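Local coordinates for protein peroxiredoxin 5 (Alvinella pompejana, PDB 2XHF) that probably reduces hydrogen peroxide and organic hydroperoxides as a dimeric antioxidant peroxidase with a thioredoxin-like fold, at residues E64-Y69 with H102-L107; G42-L47 with E75-I80; N86-M91 with A108-E113; S49-F54 with S133-M138. All blocks are in the same frame, centred on the assembly; numbering follows the deposited sequence.

Contact 1 of 4, residues E64-Y69 with H102-L107; sequences EYLSLY and HKIRML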
# COMPACT_ATOMS: atom_id res chain seq x y z
N GLU A 64 18.84 -10.17 -6.36
CA GLU A 64 19.45 -11.39 -6.88
C GLU A 64 18.65 -11.99 -8.03
O GLU A 64 19.25 -12.48 -8.98
CB GLU A 64 19.66 -12.44 -5.80
CG GLU A 64 20.58 -13.58 -6.26
CD GLU A 64 21.34 -14.21 -5.12
OE1 GLU A 64 20.78 -15.11 -4.47
OE2 GLU A 64 22.50 -13.80 -4.89
N TYR A 65 17.32 -11.95 -7.95
CA TYR A 65 16.49 -12.35 -9.09
C TYR A 65 16.87 -11.52 -10.31
O TYR A 65 17.03 -12.06 -11.41
CB TYR A 65 14.98 -12.19 -8.83
CG TYR A 65 14.35 -13.22 -7.92
CD1 TYR A 65 14.15 -14.53 -8.35
CD2 TYR A 65 13.91 -12.87 -6.66
CE1 TYR A 65 13.54 -15.47 -7.51
CE2 TYR A 65 13.33 -13.80 -5.82
CZ TYR A 65 13.13 -15.09 -6.25
OH TYR A 65 12.53 -15.99 -5.41
N LEU A 66 17.00 -10.21 -10.15
CA LEU A 66 17.29 -9.36 -11.29
C LEU A 66 18.66 -9.70 -11.87
O LEU A 66 18.84 -9.75 -13.10
CB LEU A 66 17.23 -7.89 -10.88
CG LEU A 66 15.82 -7.40 -10.55
CD1 LEU A 66 15.86 -5.98 -10.03
CD2 LEU A 66 14.88 -7.48 -11.77
N SER A 67 19.61 -9.96 -10.99
CA SER A 67 20.98 -10.25 -11.44
C SER A 67 21.03 -11.56 -12.23
O SER A 67 21.86 -11.72 -13.12
CB SER A 67 21.95 -10.28 -10.26
OG SER A 67 21.83 -11.48 -9.52
N LEU A 68 20.12 -12.48 -11.91
CA LEU A 68 20.08 -13.79 -12.55
C LEU A 68 19.11 -13.89 -13.72
O LEU A 68 18.89 -14.97 -14.25
CB LEU A 68 19.75 -14.86 -11.51
CG LEU A 68 20.85 -15.08 -10.48
CD1 LEU A 68 20.36 -16.00 -9.38
CD2 LEU A 68 22.10 -15.64 -11.15
N TYR A 69 18.54 -12.76 -14.12
CA TYR A 69 17.53 -12.77 -15.17
C TYR A 69 17.95 -13.53 -16.44
O TYR A 69 17.21 -14.36 -16.93
CB TYR A 69 17.14 -11.34 -15.54
CG TYR A 69 16.13 -11.26 -16.66
CD1 TYR A 69 14.78 -11.49 -16.43
CD2 TYR A 69 16.53 -11.00 -17.95
CE1 TYR A 69 13.86 -11.45 -17.46
CE2 TYR A 69 15.62 -10.94 -18.99
CZ TYR A 69 14.30 -11.15 -18.74
OH TYR A 69 13.42 -11.09 -19.79
N HIS A 102 11.73 -3.33 -15.21
CA HIS A 102 10.49 -4.09 -15.30
C HIS A 102 10.71 -5.51 -15.78
O HIS A 102 9.99 -6.03 -16.65
CB HIS A 102 9.45 -3.38 -16.19
CG HIS A 102 8.07 -3.93 -16.05
ND1 HIS A 102 7.19 -4.00 -17.11
CD2 HIS A 102 7.42 -4.48 -15.00
CE1 HIS A 102 6.05 -4.53 -16.71
NE2 HIS A 102 6.15 -4.80 -15.42
N LYS A 103 11.68 -6.18 -15.17
CA LYS A 103 11.92 -7.58 -15.45
C LYS A 103 10.95 -8.50 -14.75
O LYS A 103 10.82 -9.65 -15.12
CB LYS A 103 13.35 -7.94 -15.05
CG LYS A 103 14.38 -7.23 -15.91
CD LYS A 103 14.70 -7.96 -17.18
CE LYS A 103 16.18 -7.75 -17.51
NZ LYS A 103 16.53 -6.31 -17.75
N ILE A 104 10.26 -8.00 -13.73
CA ILE A 104 9.39 -8.82 -12.90
C ILE A 104 7.97 -8.29 -12.97
O ILE A 104 7.74 -7.09 -12.82
CB ILE A 104 9.88 -8.81 -11.43
CG1 ILE A 104 11.31 -9.37 -11.31
CG2 ILE A 104 8.93 -9.59 -10.54
CD1 ILE A 104 11.95 -9.13 -9.96
N ARG A 105 7.01 -9.17 -13.24
CA ARG A 105 5.61 -8.82 -13.22
C ARG A 105 5.17 -8.63 -11.77
O ARG A 105 5.37 -9.50 -10.94
CB ARG A 105 4.80 -9.94 -13.87
CG ARG A 105 5.15 -10.23 -15.33
CD ARG A 105 4.60 -9.18 -16.29
NE ARG A 105 3.15 -9.11 -16.26
CZ ARG A 105 2.34 -9.98 -16.85
NH1 ARG A 105 2.81 -10.99 -17.58
NH2 ARG A 105 1.04 -9.80 -16.72
N MET A 106 4.55 -7.49 -11.49
CA MET A 106 4.14 -7.14 -10.15
C MET A 106 2.66 -7.38 -10.00
O MET A 106 1.85 -6.58 -10.46
CB MET A 106 4.51 -5.69 -9.84
CG MET A 106 6.01 -5.46 -9.79
SD MET A 106 6.65 -5.98 -8.18
CE MET A 106 8.41 -6.12 -8.51
N LEU A 107 2.33 -8.50 -9.37
CA LEU A 107 0.97 -8.96 -9.24
C LEU A 107 0.40 -8.63 -7.85
O LEU A 107 0.96 -9.00 -6.83
CB LEU A 107 0.89 -10.47 -9.49
CG LEU A 107 1.48 -10.95 -10.81
CD1 LEU A 107 1.31 -12.45 -10.90
CD2 LEU A 107 0.86 -10.25 -12.01
O HOH W 1 11.08 -9.72 -18.60

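Contact 2 of 4, residues G42-L47 with E75-I80; sequences GRKGIL and EGYHTI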
# COMPACT_ATOMS: atom_id res chain seq x y z
N GLY A 42 1.16 -22.14 -20.84
CA GLY A 42 1.99 -22.56 -21.95
C GLY A 42 3.47 -22.21 -21.82
O GLY A 42 4.20 -22.24 -22.82
N ARG A 43 3.91 -21.86 -20.61
CA ARG A 43 5.31 -21.52 -20.43
C ARG A 43 5.80 -21.83 -19.01
O ARG A 43 5.02 -22.16 -18.13
CB ARG A 43 5.53 -20.04 -20.76
CG ARG A 43 4.86 -19.15 -19.77
CD ARG A 43 4.99 -17.65 -20.03
NE ARG A 43 5.57 -17.29 -21.32
CZ ARG A 43 4.96 -16.54 -22.23
NH1 ARG A 43 3.73 -16.09 -22.03
NH2 ARG A 43 5.58 -16.25 -23.37
N LYS A 44 7.11 -21.71 -18.82
CA LYS A 44 7.72 -21.88 -17.52
C LYS A 44 7.96 -20.51 -16.89
O LYS A 44 8.09 -19.51 -17.60
CB LYS A 44 9.04 -22.63 -17.65
CG LYS A 44 8.86 -24.03 -18.20
CD LYS A 44 10.14 -24.83 -18.19
CE LYS A 44 11.15 -24.27 -19.16
NZ LYS A 44 12.34 -25.18 -19.32
N GLY A 45 7.99 -20.45 -15.57
CA GLY A 45 8.29 -19.21 -14.91
C GLY A 45 8.46 -19.38 -13.43
O GLY A 45 8.42 -20.50 -12.90
N ILE A 46 8.68 -18.25 -12.77
CA ILE A 46 8.92 -18.17 -11.35
C ILE A 46 7.84 -17.29 -10.73
O ILE A 46 7.50 -16.24 -11.27
CB ILE A 46 10.29 -17.53 -11.05
CG1 ILE A 46 11.41 -18.41 -11.58
CG2 ILE A 46 10.45 -17.32 -9.54
CD1 ILE A 46 12.70 -17.64 -11.85
N LEU A 47 7.28 -17.75 -9.62
CA LEU A 47 6.35 -16.96 -8.82
C LEU A 47 6.86 -16.90 -7.40
O LEU A 47 7.06 -17.94 -6.76
CB LEU A 47 4.95 -17.60 -8.82
CG LEU A 47 3.89 -16.86 -7.99
CD1 LEU A 47 3.59 -15.46 -8.57
CD2 LEU A 47 2.60 -17.67 -7.90
N GLU A 75 17.07 -20.87 -19.53
CA GLU A 75 16.34 -22.11 -19.27
C GLU A 75 14.84 -22.04 -19.55
O GLU A 75 14.11 -22.97 -19.22
CB GLU A 75 16.53 -22.50 -17.81
CG GLU A 75 17.98 -22.66 -17.41
CD GLU A 75 18.53 -24.02 -17.78
OE1 GLU A 75 17.84 -24.78 -18.50
OE2 GLU A 75 19.65 -24.33 -17.32
N GLY A 76 14.38 -20.93 -20.14
CA GLY A 76 12.97 -20.75 -20.45
C GLY A 76 12.15 -20.20 -19.29
O GLY A 76 10.92 -20.28 -19.32
N TYR A 77 12.81 -19.62 -18.28
CA TYR A 77 12.14 -19.06 -17.11
C TYR A 77 12.26 -17.55 -17.05
O TYR A 77 12.41 -16.99 -15.97
CB TYR A 77 12.72 -19.66 -15.83
CG TYR A 77 12.30 -21.07 -15.55
CD1 TYR A 77 12.98 -22.15 -16.12
CD2 TYR A 77 11.25 -21.33 -14.70
CE1 TYR A 77 12.60 -23.44 -15.84
CE2 TYR A 77 10.86 -22.63 -14.41
CZ TYR A 77 11.54 -23.68 -14.98
OH TYR A 77 11.16 -24.97 -14.70
N HIS A 78 12.11 -16.86 -18.18
CA HIS A 78 12.23 -15.40 -18.14
C HIS A 78 11.00 -14.75 -17.53
O HIS A 78 11.05 -13.56 -17.15
CB HIS A 78 12.47 -14.81 -19.52
CG HIS A 78 11.21 -14.41 -20.24
ND1 HIS A 78 10.48 -15.29 -20.99
CD2 HIS A 78 10.57 -13.22 -20.31
CE1 HIS A 78 9.43 -14.67 -21.50
NE2 HIS A 78 9.46 -13.41 -21.11
N THR A 79 9.90 -15.49 -17.44
CA THR A 79 8.67 -14.99 -16.84
C THR A 79 8.76 -15.13 -15.33
O THR A 79 8.70 -16.23 -14.80
CB THR A 79 7.45 -15.74 -17.36
OG1 THR A 79 7.41 -15.64 -18.79
CG2 THR A 79 6.17 -15.15 -16.77
N ILE A 80 8.91 -14.00 -14.65
CA ILE A 80 9.09 -13.93 -13.21
C ILE A 80 8.04 -12.98 -12.67
O ILE A 80 7.89 -11.86 -13.17
CB ILE A 80 10.50 -13.39 -12.83
CG1 ILE A 80 11.58 -14.16 -13.56
CG2 ILE A 80 10.71 -13.42 -11.30
CD1 ILE A 80 12.93 -13.49 -13.53
O HOH W 2 8.94 -17.83 -19.44
O HOH W 3 8.92 -21.12 -21.07

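Contact 3 of 4, residues N86-M91 with A108-E113; sequences NDPFVM and ADMHGE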
# COMPACT_ATOMS: atom_id res chain seq x y z
N ASN A 86 -1.63 -6.40 -1.73
CA ASN A 86 -1.59 -4.93 -1.82
C ASN A 86 -2.54 -4.55 -2.94
O ASN A 86 -2.86 -5.38 -3.81
CB ASN A 86 -0.22 -4.41 -2.20
CG ASN A 86 0.72 -4.25 -1.02
OD1 ASN A 86 1.68 -4.98 -0.90
ND2 ASN A 86 0.44 -3.29 -0.14
N ASP A 87 -2.94 -3.29 -2.95
CA ASP A 87 -3.65 -2.76 -4.11
C ASP A 87 -2.63 -2.52 -5.24
O ASP A 87 -1.44 -2.35 -4.98
CB ASP A 87 -4.46 -1.49 -3.75
CG ASP A 87 -3.59 -0.26 -3.57
OD1 ASP A 87 -3.50 0.27 -2.42
OD2 ASP A 87 -3.01 0.21 -4.57
N PRO A 88 -3.10 -2.53 -6.49
CA PRO A 88 -2.15 -2.44 -7.60
C PRO A 88 -1.48 -1.09 -7.79
O PRO A 88 -0.40 -1.05 -8.34
CB PRO A 88 -3.00 -2.79 -8.83
CG PRO A 88 -4.39 -2.48 -8.40
CD PRO A 88 -4.47 -2.81 -6.95
N PHE A 89 -2.06 -0.00 -7.29
CA PHE A 89 -1.37 1.29 -7.40
C PHE A 89 -0.09 1.25 -6.55
O PHE A 89 1.00 1.63 -6.99
CB PHE A 89 -2.25 2.44 -6.94
CG PHE A 89 -3.48 2.65 -7.78
CD1 PHE A 89 -3.38 2.97 -9.13
CD2 PHE A 89 -4.74 2.57 -7.21
CE1 PHE A 89 -4.53 3.24 -9.87
CE2 PHE A 89 -5.89 2.86 -7.95
CZ PHE A 89 -5.76 3.16 -9.29
N VAL A 90 -0.24 0.77 -5.32
CA VAL A 90 0.89 0.67 -4.43
C VAL A 90 1.89 -0.34 -4.99
O VAL A 90 3.09 -0.10 -5.02
CB VAL A 90 0.43 0.28 -3.01
CG1 VAL A 90 1.63 -0.13 -2.19
CG2 VAL A 90 -0.34 1.43 -2.36
N MET A 91 1.40 -1.48 -5.43
CA MET A 91 2.30 -2.53 -5.93
C MET A 91 3.12 -2.05 -7.13
O MET A 91 4.31 -2.25 -7.18
CB MET A 91 1.50 -3.77 -6.29
CG MET A 91 2.37 -4.92 -6.58
SD MET A 91 2.99 -5.63 -5.06
CE MET A 91 3.79 -7.14 -5.73
N ALA A 108 -0.71 -7.92 -7.86
CA ALA A 108 -1.39 -7.51 -6.63
C ALA A 108 -2.53 -8.46 -6.32
O ALA A 108 -3.53 -8.49 -7.04
CB ALA A 108 -1.90 -6.09 -6.77
N ASP A 109 -2.34 -9.28 -5.31
CA ASP A 109 -3.39 -10.18 -4.79
C ASP A 109 -4.25 -9.38 -3.83
O ASP A 109 -4.25 -9.58 -2.60
CB ASP A 109 -2.72 -11.34 -4.06
CG ASP A 109 -3.71 -12.39 -3.60
OD1 ASP A 109 -4.79 -12.52 -4.23
OD2 ASP A 109 -3.41 -13.11 -2.61
N MET A 110 -4.99 -8.44 -4.40
CA MET A 110 -5.51 -7.33 -3.62
C MET A 110 -6.48 -7.75 -2.52
O MET A 110 -6.51 -7.13 -1.45
CB MET A 110 -6.19 -6.33 -4.56
CG MET A 110 -6.80 -5.17 -3.84
SD MET A 110 -7.30 -3.90 -4.99
CE MET A 110 -8.47 -4.71 -5.97
N HIS A 111 -7.29 -8.77 -2.79
CA HIS A 111 -8.26 -9.25 -1.81
C HIS A 111 -7.69 -10.39 -0.98
O HIS A 111 -8.39 -10.94 -0.12
CB HIS A 111 -9.52 -9.76 -2.53
CG HIS A 111 -10.14 -8.76 -3.45
ND1 HIS A 111 -10.78 -7.63 -3.00
CD2 HIS A 111 -10.16 -8.71 -4.80
CE1 HIS A 111 -11.21 -6.94 -4.04
NE2 HIS A 111 -10.85 -7.57 -5.14
N GLY A 112 -6.44 -10.76 -1.24
CA GLY A 112 -5.81 -11.90 -0.59
C GLY A 112 -6.39 -13.23 -1.04
O GLY A 112 -6.15 -14.26 -0.40
N GLU A 113 -7.09 -13.24 -2.16
CA GLU A 113 -7.76 -14.45 -2.59
C GLU A 113 -6.78 -15.56 -3.00
O GLU A 113 -6.98 -16.73 -2.67
CB GLU A 113 -8.74 -14.16 -3.74
CG GLU A 113 -9.58 -15.35 -4.10
CD GLU A 113 -10.60 -15.05 -5.18
OE1 GLU A 113 -10.50 -13.99 -5.84
OE2 GLU A 113 -11.51 -15.89 -5.36

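Contact 4 of 4, residues S49-F54 with S133-M138; sequences SVVGAF and SRRYAM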
# COMPACT_ATOMS: atom_id res chain seq x y z
N SER A 49 6.61 -14.54 -3.53
CA SER A 49 5.84 -13.57 -2.76
C SER A 49 6.68 -12.65 -1.89
O SER A 49 7.80 -13.00 -1.48
CB SER A 49 4.83 -14.31 -1.90
OG SER A 49 5.53 -15.13 -0.96
N VAL A 50 6.11 -11.50 -1.57
CA VAL A 50 6.61 -10.66 -0.49
C VAL A 50 5.45 -10.34 0.45
O VAL A 50 4.30 -10.43 0.06
CB VAL A 50 7.25 -9.36 -1.01
CG1 VAL A 50 8.49 -9.67 -1.83
CG2 VAL A 50 6.24 -8.48 -1.77
N VAL A 51 5.78 -9.96 1.68
CA VAL A 51 4.78 -9.63 2.67
C VAL A 51 4.03 -8.36 2.27
O VAL A 51 2.83 -8.22 2.49
CB VAL A 51 5.43 -9.51 4.07
CG1 VAL A 51 4.42 -9.03 5.13
CG2 VAL A 51 6.02 -10.87 4.45
N GLY A 52 4.74 -7.41 1.69
CA GLY A 52 4.08 -6.24 1.17
C GLY A 52 5.02 -5.28 0.52
O GLY A 52 6.20 -5.21 0.86
N ALA A 53 4.48 -4.49 -0.41
CA ALA A 53 5.22 -3.39 -1.00
C ALA A 53 5.69 -2.48 0.14
O ALA A 53 4.91 -2.16 1.06
CB ALA A 53 4.32 -2.64 -1.93
N PHE A 54 6.97 -2.08 0.09
CA PHE A 54 7.58 -1.15 1.05
C PHE A 54 7.77 -1.72 2.46
O PHE A 54 8.26 -1.02 3.34
CB PHE A 54 6.80 0.18 1.10
CG PHE A 54 6.82 0.92 -0.21
CD1 PHE A 54 7.97 1.56 -0.64
CD2 PHE A 54 5.68 0.99 -0.99
CE1 PHE A 54 7.98 2.23 -1.85
CE2 PHE A 54 5.69 1.68 -2.19
CZ PHE A 54 6.83 2.30 -2.61
N SER A 133 0.78 -12.38 2.78
CA SER A 133 1.27 -13.69 2.43
C SER A 133 2.57 -13.99 3.12
O SER A 133 3.43 -13.11 3.24
CB SER A 133 1.53 -13.76 0.93
OG SER A 133 1.89 -15.08 0.52
N ARG A 134 2.75 -15.25 3.50
CA ARG A 134 4.06 -15.76 3.85
C ARG A 134 4.92 -15.77 2.62
O ARG A 134 4.40 -15.75 1.50
CB ARG A 134 3.96 -17.20 4.36
CG ARG A 134 3.14 -17.36 5.62
CD ARG A 134 3.18 -18.78 6.17
NE ARG A 134 2.08 -18.99 7.10
CZ ARG A 134 2.09 -18.67 8.39
NH1 ARG A 134 3.16 -18.11 8.95
NH2 ARG A 134 1.01 -18.91 9.13
N ARG A 135 6.24 -15.85 2.81
CA ARG A 135 7.18 -15.86 1.71
C ARG A 135 7.36 -17.27 1.15
O ARG A 135 7.60 -18.24 1.90
CB ARG A 135 8.53 -15.30 2.15
CG ARG A 135 8.51 -13.83 2.53
CD ARG A 135 9.90 -13.30 2.76
NE ARG A 135 10.35 -13.58 4.11
CZ ARG A 135 10.22 -12.74 5.14
NH1 ARG A 135 9.65 -11.55 4.98
NH2 ARG A 135 10.66 -13.09 6.34
N TYR A 136 7.24 -17.38 -0.17
CA TYR A 136 7.55 -18.60 -0.90
C TYR A 136 8.14 -18.25 -2.27
O TYR A 136 8.08 -17.11 -2.73
CB TYR A 136 6.32 -19.48 -1.07
CG TYR A 136 5.18 -18.78 -1.77
CD1 TYR A 136 5.17 -18.64 -3.14
CD2 TYR A 136 4.13 -18.22 -1.04
CE1 TYR A 136 4.14 -17.97 -3.78
CE2 TYR A 136 3.10 -17.55 -1.69
CZ TYR A 136 3.11 -17.44 -3.05
OH TYR A 136 2.10 -16.77 -3.69
N ALA A 137 8.72 -19.24 -2.92
CA ALA A 137 9.16 -19.12 -4.31
C ALA A 137 8.87 -20.46 -4.98
O ALA A 137 9.23 -21.51 -4.45
CB ALA A 137 10.63 -18.77 -4.40
N MET A 138 8.23 -20.41 -6.14
CA MET A 138 7.86 -21.62 -6.85
C MET A 138 8.26 -21.54 -8.29
O MET A 138 8.24 -20.46 -8.90
CB MET A 138 6.34 -21.80 -6.77
CG MET A 138 5.85 -22.05 -5.34
SD MET A 138 4.08 -22.32 -5.23
CE MET A 138 3.59 -21.31 -6.60
O HOH W 4 9.63 -15.05 -1.52
O HOH W 5 1.67 -10.21 0.85
O HOH W 6 8.76 -9.71 2.23

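Contact 1 of 4, residues E64-Y69 with H102-L107
Tyr69 and Lys103 meet through a CH-pi contact: the lysine chain crosses the phenol ring at about a right angle, with its CD 3.3 Å from the centroid of the Tyr69 ring and almost exactly on the ring normal. The next methylene leans to one side, Lys103 CE lying 3.3 Å from Tyr69 CD2. CG of Tyr69, anti to the backbone N (chi1 178°), points the side chain to the lysine, and chi2 (79°) turns the ring face to it. The ammonium group adds little to this stack: Lys103 NZ stands 5.1 Å from the ring centroid, at most a weak cation-pi attraction, and its salt bridge goes to Glu101. The polar end of the ring is linked by water, since Tyr69 OH lies 3.0 Å from a water molecule that also donates a weak bond to Lys103 O.

These residues join the start of helix 69-74, just past the break at Leu68 that separates it from helix 62-67, to the loop entering the outermost strand 105-108 of a thioredoxin-like sheet. Asp99 shapes that loop by accepting from the backbone N atoms of both Lys103 and Ile104.

Apolar contacts make up the rest. Leu66 reaches across with one branch, its CD2 lying 3.6 Å from Lys103 CB and 3.8 Å from Ile104 CD1, and its side chain crosses that of Ile104 at about a right angle. Further in, Tyr65 CB grazes Ile104 CD1 at 4.5 Å, while the tyrosine ring turns away to stack with Phe48.

Contact 2 of 4, residues G42-L47 with E75-I80
Lys44 passes over the Tyr77 ring because its CG stands anti to the carbonyl carbon (chi1 -62°) and a bend at chi3 (-67°) turns CE toward the end of helix 69-74. Lys44 CB sits over the ring centre, 3.7 Å from the Tyr77 centroid in a CH-pi contact, and Lys44 CD follows near the phenol oxygen, whose own hydrogen bond goes to Gln166. At the ring edge, Tyr77 CD2 meets Gly45 O at 3.5 Å.

Beyond the ring the strands of a beta-alpha-beta crossover, 44-49 and 79-84, begin to pair in parallel. Ile46 N donates to Thr79 O at 2.9 Å, and Ile46 and Ile80 lie side by side, with Ile46 CD1 4.0 Å from Ile80 CG1. Gly45 presses its CA against Thr79 O, where a CB would clash.

Two waters fill in where the strands diverge: one donates to Lys44 O and bonds Thr79 OG1, the other joins Lys44 N to Gly76 O. Gly76 is the C-prime residue of the Schellman motif ending the helix. Next to it, Lys44 NZ donates to Glu75 O at 2.8 Å, so the lysine charge probably offsets the negative pole of the helix C-terminus.

Contact 3 of 4, residues N86-M91 with A108-E113
Ala108 places its methyl group against the first turn of helix 88-98, with CB 4.0 Å from Pro88 CB and 4.1 Å from Met91 CB. The same methyl lies close to the backbone before the helix, only 3.2 Å from Asn86 O. Met110 supplies the second half of the contact. With CG anti to the backbone N (chi1 178°) and chi2 extended (169°), its sulfur is carried to the proline ring, SD being 3.6 Å from Pro88 CD and 3.9 Å from Asp87 CB. An alanine in place of Met110 would probably leave a gap beside Pro88 and Asp87 and take away packing on Leu128 of the second subunit.

The next shell fixes both segments. Asp87 is the N-cap of helix 88-98: its OD2 accepts from Val90 N at 2.9 Å, from above the carboxylate plane, and more weakly from Phe89 N. Its other oxygen, OD1, makes a salt bridge to Arg132 of the second subunit, tying the helix start to the dimer interface. Asn86 OD1 accepts from Ala53 N. Across the contact, a type I turn from Asp109 to Gly112 leads to helix 113-118, and the Asp109 carboxylate ties the turn to the start of that helix through Thr115 OG1 and Phe114 N.

Between these fixed pieces Asn86 O is buried without a conventional hydrogen-bond partner; Met110 CA offers it a CA-H...O contact at 3.3 Å. No hydrogen bond links the two segments directly; the join rests on apolar packing, with the polar bonds in the shell around it.

Contact 4 of 4, residues S49-F54 with S133-M138
At the end of the central strand 44-49 of the thioredoxin-like sheet, where the chain enters the loop that in peroxiredoxins carries the peroxidatic site, Ser49 plugs into the start of the antiparallel strand 136-141. The deposited chain probably has Ser58 where the peroxidatic cysteine would be expected. Ser49 OG lies between the backbone N and the carbonyl carbon (chi1 63°), a setting that turns it to the opposing backbone. There it donates to Arg134 O at 2.8 Å, in the carbonyl plane on a lone pair, and accepts from Tyr136 N at 2.9 Å. Ser49 N completes the grip with a bond to Tyr136 O at 3.1 Å. A water spans the same pair, donating to both Ser49 O and Tyr136 O.

The Tyr136 ring lies flat against the serine: OG is 3.4 Å above its plane, offset toward the rim, and Ser49 CB makes a CH-pi contact 3.9 Å from the centroid. An alanine in place of Tyr136 would probably uncover this side of Ser49 and open a gap beside Ile83, Phe114 and Leu118, which the ring also touches.

Farther along the loop, Val51 CG2 packs 3.6 Å from Ser133 O and 3.7 Å from Arg135 NH1. The arginine is held elsewhere by a salt bridge from NE to Glu151.

Arg134 O is gripped twice, since Ser133 OG also donates to it, whereas the buried Ser133 O has no polar partner. Ser49 OG, as donor and acceptor, thus adds side-chain bonds to the backbone bond where the strand pairing ends.

How the contacts relate
Contacts 1, 2 and 4 reach one mixed sheet, ordered 105-108, 79-84, 44-49, 136-141, 144-150. Contact 2 pairs its second and third strands, contact 4 its third and fourth, contact 1 sets helical residues against the loop entering the first, and contact 3 packs helix 88-98 on that strand's end. Backbone hydrogen bonds join contacts 1 and 2, centres 11 Å apart, through Arg105 and Ile80, and contacts 2 and 4 through Leu47 and Met138. Contact 3 lies about 22 Å from contact 2 between centres. Along the chain contacts 1 and 3 nest inside contact 4's loop. Contacts 3 and 4 meet at Asn86 and Ala53 and both touch the second subunit, coupling sheet end to dimer interface.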